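D-3-phosphoglycerate dehydrogenase oxidoreductase protein (PDB 3GG9) probably oxidises 3-phosphoglycerate with NAD as the hydride acceptor, as a member of the D-isomer specific 2-hydroxyacid dehydrogenase family. Local coordinates at residues L238-N249 with A264-I275. Numbering follows the deposited sequence.
Sequences LTRMKPTALFVN and ALNRGRPGMAAI
P270, which follows a cis peptide bond from R269, presses its ring into a pocket made by L238, M241, A245 and F247: P270 CB lies 3.8 Å from M241 SD, and P270 CG 3.9 Å from F247 CB. Parallel strands 246-249 and 272-275 run on from here, joined through helix 260-267 as a beta-alpha-beta crossover of the Rossmann-type domain that probably binds NAD. On the face carrying L246 and V248, L246 has CG anti to its own N (chi1 167°), and with chi2 at 75° this brings CD1 to 3.8 Å from M272 CG; helix 109-123 covers this side. F247 goes to the other face, where L238 CD2 sits over its ring near the rim. Between the strands, F247 N gives a nearly straight bond to M272 O (2.8 Å, 168°), and F247 O takes A274 N. Two residues earlier, A245 O accepts both M272 N and, weakly, G271 N. Farther out, R269 bends at chi3 and lays its guanidinium alongside P243, whose CD sits over the rim of one face, while NE makes a weak bond to T239 O (3.2 Å). At G268, where a Schellman motif ends helix 260-267, a water bridges the segments, making a rather short bond to G268 O and donating to P243 O at 2.7 Å.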
loop_
_atom_site.group_PDB
_atom_site.type_symbol
_atom_site.label_atom_id
_atom_site.label_comp_id
_atom_site.label_asym_id
_atom_site.label_seq_id
_atom_site.Cartn_x
_atom_site.Cartn_y
_atom_site.Cartn_z
ATOM N N LEU A 238 10.893 -7.992 20.296
ATOM C CA LEU A 238 11.139 -7.929 18.852
ATOM C C LEU A 238 12.027 -9.063 18.326
ATOM O O LEU A 238 11.778 -9.594 17.257
ATOM C CB LEU A 238 11.746 -6.569 18.484
ATOM C CG LEU A 238 10.827 -5.362 18.674
ATOM C CD1 LEU A 238 11.629 -4.084 18.503
ATOM C CD2 LEU A 238 9.619 -5.404 17.710
ATOM N N THR A 239 13.071 -9.442 19.068
ATOM C CA THR A 239 13.951 -10.517 18.594
ATOM C C THR A 239 13.328 -11.916 18.740
ATOM O O THR A 239 13.901 -12.900 18.303
ATOM C CB THR A 239 15.372 -10.447 19.214
ATOM O OG1 THR A 239 15.262 -10.386 20.630
ATOM C CG2 THR A 239 16.123 -9.193 18.711
ATOM N N ARG A 240 12.136 -11.977 19.332
ATOM C CA ARG A 240 11.310 -13.180 19.393
ATOM C C ARG A 240 10.629 -13.426 18.041
ATOM O O ARG A 240 10.221 -14.549 17.723
ATOM C CB ARG A 240 10.231 -12.968 20.456
ATOM C CG ARG A 240 9.777 -14.194 21.192
ATOM C CD ARG A 240 10.192 -14.200 22.649
ATOM N NE ARG A 240 9.845 -12.961 23.343
ATOM C CZ ARG A 240 10.009 -12.763 24.648
ATOM N NH1 ARG A 240 9.686 -11.592 25.194
ATOM N NH2 ARG A 240 10.497 -13.734 25.410
ATOM N N MET A 241 10.486 -12.347 17.262
ATOM C CA MET A 241 9.768 -12.374 15.978
ATOM C C MET A 241 10.441 -13.256 14.928
ATOM O O MET A 241 11.657 -13.470 14.979
ATOM C CB MET A 241 9.534 -10.945 15.441
ATOM C CG MET A 241 8.568 -10.086 16.302
ATOM S SD MET A 241 8.110 -8.415 15.708
ATOM C CE MET A 241 7.084 -8.808 14.292
ATOM N N LYS A 242 9.658 -13.773 13.983
ATOM C CA LYS A 242 10.224 -14.535 12.866
ATOM C C LYS A 242 11.213 -13.678 12.052
ATOM O O LYS A 242 11.067 -12.457 11.997
ATOM C CB LYS A 242 9.136 -15.050 11.927
ATOM C CG LYS A 242 8.032 -15.842 12.602
ATOM C CD LYS A 242 7.007 -16.279 11.571
ATOM C CE LYS A 242 5.809 -16.874 12.249
ATOM N NZ LYS A 242 4.856 -17.477 11.257
ATOM N N PRO A 243 12.221 -14.319 11.427
ATOM C CA PRO A 243 13.094 -13.629 10.466
ATOM C C PRO A 243 12.375 -13.076 9.233
ATOM O O PRO A 243 12.923 -12.221 8.569
ATOM C CB PRO A 243 14.066 -14.729 10.024
ATOM C CG PRO A 243 14.048 -15.707 11.128
ATOM C CD PRO A 243 12.643 -15.721 11.617
ATOM N N THR A 244 11.177 -13.569 8.928
ATOM C CA THR A 244 10.383 -13.082 7.793
ATOM C C THR A 244 9.236 -12.127 8.207
ATOM O O THR A 244 8.429 -11.686 7.356
ATOM C CB THR A 244 9.696 -14.260 7.095
ATOM O OG1 THR A 244 9.004 -15.046 8.083
ATOM C CG2 THR A 244 10.706 -15.120 6.338
ATOM N N ALA A 245 9.163 -11.849 9.503
ATOM C CA ALA A 245 8.077 -11.086 10.101
ATOM C C ALA A 245 8.168 -9.589 9.869
ATOM O O ALA A 245 9.261 -9.016 9.766
ATOM C CB ALA A 245 7.976 -11.391 11.588
ATOM N N LEU A 246 6.996 -8.970 9.763
ATOM C CA LEU A 246 6.860 -7.514 9.650
ATOM C C LEU A 246 6.319 -6.845 10.937
ATOM O O LEU A 246 5.256 -7.207 11.470
ATOM C CB LEU A 246 6.019 -7.159 8.418
ATOM C CG LEU A 246 5.512 -5.711 8.313
ATOM C CD1 LEU A 246 6.673 -4.809 7.915
ATOM C CD2 LEU A 246 4.342 -5.630 7.292
ATOM N N PHE A 247 7.071 -5.883 11.454
ATOM C CA PHE A 247 6.623 -5.094 12.597
ATOM C C PHE A 247 6.065 -3.744 12.137
ATOM O O PHE A 247 6.763 -2.989 11.473
ATOM C CB PHE A 247 7.779 -4.868 13.575
ATOM C CG PHE A 247 7.402 -4.019 14.759
ATOM C CD1 PHE A 247 6.616 -4.542 15.786
ATOM C CD2 PHE A 247 7.811 -2.699 14.842
ATOM C CE1 PHE A 247 6.280 -3.758 16.880
ATOM C CE2 PHE A 247 7.478 -1.909 15.926
ATOM C CZ PHE A 247 6.709 -2.443 16.953
ATOM N N VAL A 248 4.806 -3.444 12.481
ATOM C CA VAL A 248 4.174 -2.177 12.081
ATOM C C VAL A 248 3.872 -1.302 13.296
ATOM O O VAL A 248 3.276 -1.756 14.279
ATOM C CB VAL A 248 2.850 -2.398 11.234
ATOM C CG1 VAL A 248 2.275 -1.070 10.744
ATOM C CG2 VAL A 248 3.102 -3.333 10.035
ATOM N N ASN A 249 4.271 -0.038 13.230
ATOM C CA ASN A 249 3.952 0.903 14.302
ATOM C C ASN A 249 3.524 2.246 13.746
ATOM O O ASN A 249 4.360 3.065 13.361
ATOM C CB ASN A 249 5.140 1.071 15.277
ATOM C CG ASN A 249 4.784 1.914 16.503
ATOM O OD1 ASN A 249 3.623 2.238 16.749
ATOM N ND2 ASN A 249 5.789 2.276 17.270
ATOM N N ALA A 264 16.877 -4.478 16.922
ATOM C CA ALA A 264 16.271 -5.736 16.505
ATOM C C ALA A 264 16.382 -5.980 14.992
ATOM O O ALA A 264 16.678 -7.107 14.564
ATOM C CB ALA A 264 14.824 -5.808 16.963
ATOM N N LEU A 265 16.174 -4.941 14.183
ATOM C CA LEU A 265 16.326 -5.088 12.733
ATOM C C LEU A 265 17.745 -5.495 12.364
ATOM O O LEU A 265 17.942 -6.374 11.525
ATOM C CB LEU A 265 15.907 -3.824 11.976
ATOM C CG LEU A 265 14.398 -3.550 11.877
ATOM C CD1 LEU A 265 14.185 -2.169 11.295
ATOM C CD2 LEU A 265 13.653 -4.601 11.045
ATOM N N ASN A 266 18.721 -4.891 13.032
ATOM C CA ASN A 266 20.123 -5.265 12.843
ATOM C C ASN A 266 20.471 -6.688 13.295
ATOM O O ASN A 266 21.463 -7.243 12.843
ATOM C CB ASN A 266 21.054 -4.245 13.497
ATOM C CG ASN A 266 21.186 -2.971 12.682
ATOM O OD1 ASN A 266 20.881 -2.941 11.492
ATOM N ND2 ASN A 266 21.634 -1.907 13.329
ATOM N N ARG A 267 19.660 -7.281 14.167
ATOM C CA ARG A 267 19.882 -8.681 14.559
ATOM C C ARG A 267 19.060 -9.670 13.713
ATOM O O ARG A 267 19.207 -10.893 13.841
ATOM C CB ARG A 267 19.705 -8.889 16.076
ATOM C CG ARG A 267 20.502 -7.891 16.940
ATOM C CD ARG A 267 21.168 -8.505 18.162
ATOM N NE ARG A 267 20.295 -8.644 19.331
ATOM C CZ ARG A 267 20.378 -7.917 20.450
ATOM N NH1 ARG A 267 19.537 -8.154 21.450
ATOM N NH2 ARG A 267 21.289 -6.959 20.585
ATOM N N GLY A 268 18.207 -9.132 12.838
ATOM C CA GLY A 268 17.526 -9.921 11.815
ATOM C C GLY A 268 16.138 -10.430 12.159
ATOM O O GLY A 268 15.530 -11.158 11.361
ATOM N N ARG A 269 15.661 -10.089 13.355
ATOM C CA ARG A 269 14.302 -10.439 13.836
ATOM C C ARG A 269 13.704 -9.194 14.491
ATOM O O ARG A 269 14.253 -8.698 15.470
ATOM C CB ARG A 269 14.325 -11.600 14.836
ATOM C CG ARG A 269 14.903 -12.896 14.266
ATOM C CD ARG A 269 15.281 -13.893 15.344
ATOM N NE ARG A 269 14.136 -14.728 15.660
ATOM C CZ ARG A 269 13.945 -15.957 15.199
ATOM N NH1 ARG A 269 12.846 -16.611 15.542
ATOM N NH2 ARG A 269 14.849 -16.536 14.421
ATOM N N PRO A 270 12.596 -8.653 13.936
ATOM C CA PRO A 270 11.832 -9.079 12.757
ATOM C C PRO A 270 12.633 -8.823 11.472
ATOM O O PRO A 270 13.681 -8.192 11.531
ATOM C CB PRO A 270 10.602 -8.176 12.807
ATOM C CG PRO A 270 11.100 -6.915 13.446
ATOM C CD PRO A 270 12.050 -7.414 14.526
ATOM N N GLY A 271 12.143 -9.307 10.337
ATOM C CA GLY A 271 12.814 -9.101 9.054
ATOM C C GLY A 271 12.568 -7.724 8.455
ATOM O O GLY A 271 13.385 -7.204 7.680
ATOM N N MET A 272 11.431 -7.129 8.802
ATOM C CA MET A 272 11.046 -5.854 8.205
ATOM C C MET A 272 10.198 -5.041 9.167
ATOM O O MET A 272 9.526 -5.591 10.047
ATOM C CB MET A 272 10.304 -6.087 6.873
ATOM C CG MET A 272 10.008 -4.791 6.037
ATOM S SD MET A 272 9.431 -4.988 4.326
ATOM C CE MET A 272 10.927 -5.751 3.663
ATOM N N ALA A 273 10.279 -3.726 9.025
ATOM C CA ALA A 273 9.391 -2.835 9.728
ATOM C C ALA A 273 8.724 -1.798 8.815
ATOM O O ALA A 273 9.245 -1.445 7.757
ATOM C CB ALA A 273 10.095 -2.181 10.872
ATOM N N ALA A 274 7.549 -1.336 9.232
ATOM C CA ALA A 274 6.910 -0.199 8.590
ATOM C C ALA A 274 6.449 0.737 9.708
ATOM O O ALA A 274 5.728 0.325 10.617
ATOM C CB ALA A 274 5.735 -0.650 7.694
ATOM N N ILE A 275 6.935 1.974 9.694
ATOM C CA ILE A 275 6.653 2.899 10.796
ATOM C C ILE A 275 6.179 4.259 10.279
ATOM O O ILE A 275 6.584 4.714 9.207
ATOM C CB ILE A 275 7.842 3.047 11.816
ATOM C CG1 ILE A 275 9.067 3.688 11.173
ATOM C CG2 ILE A 275 8.232 1.700 12.513
ATOM C CD1 ILE A 275 9.234 5.080 11.579
HETATM O O HOH W 1 15.487 -11.520 8.904
#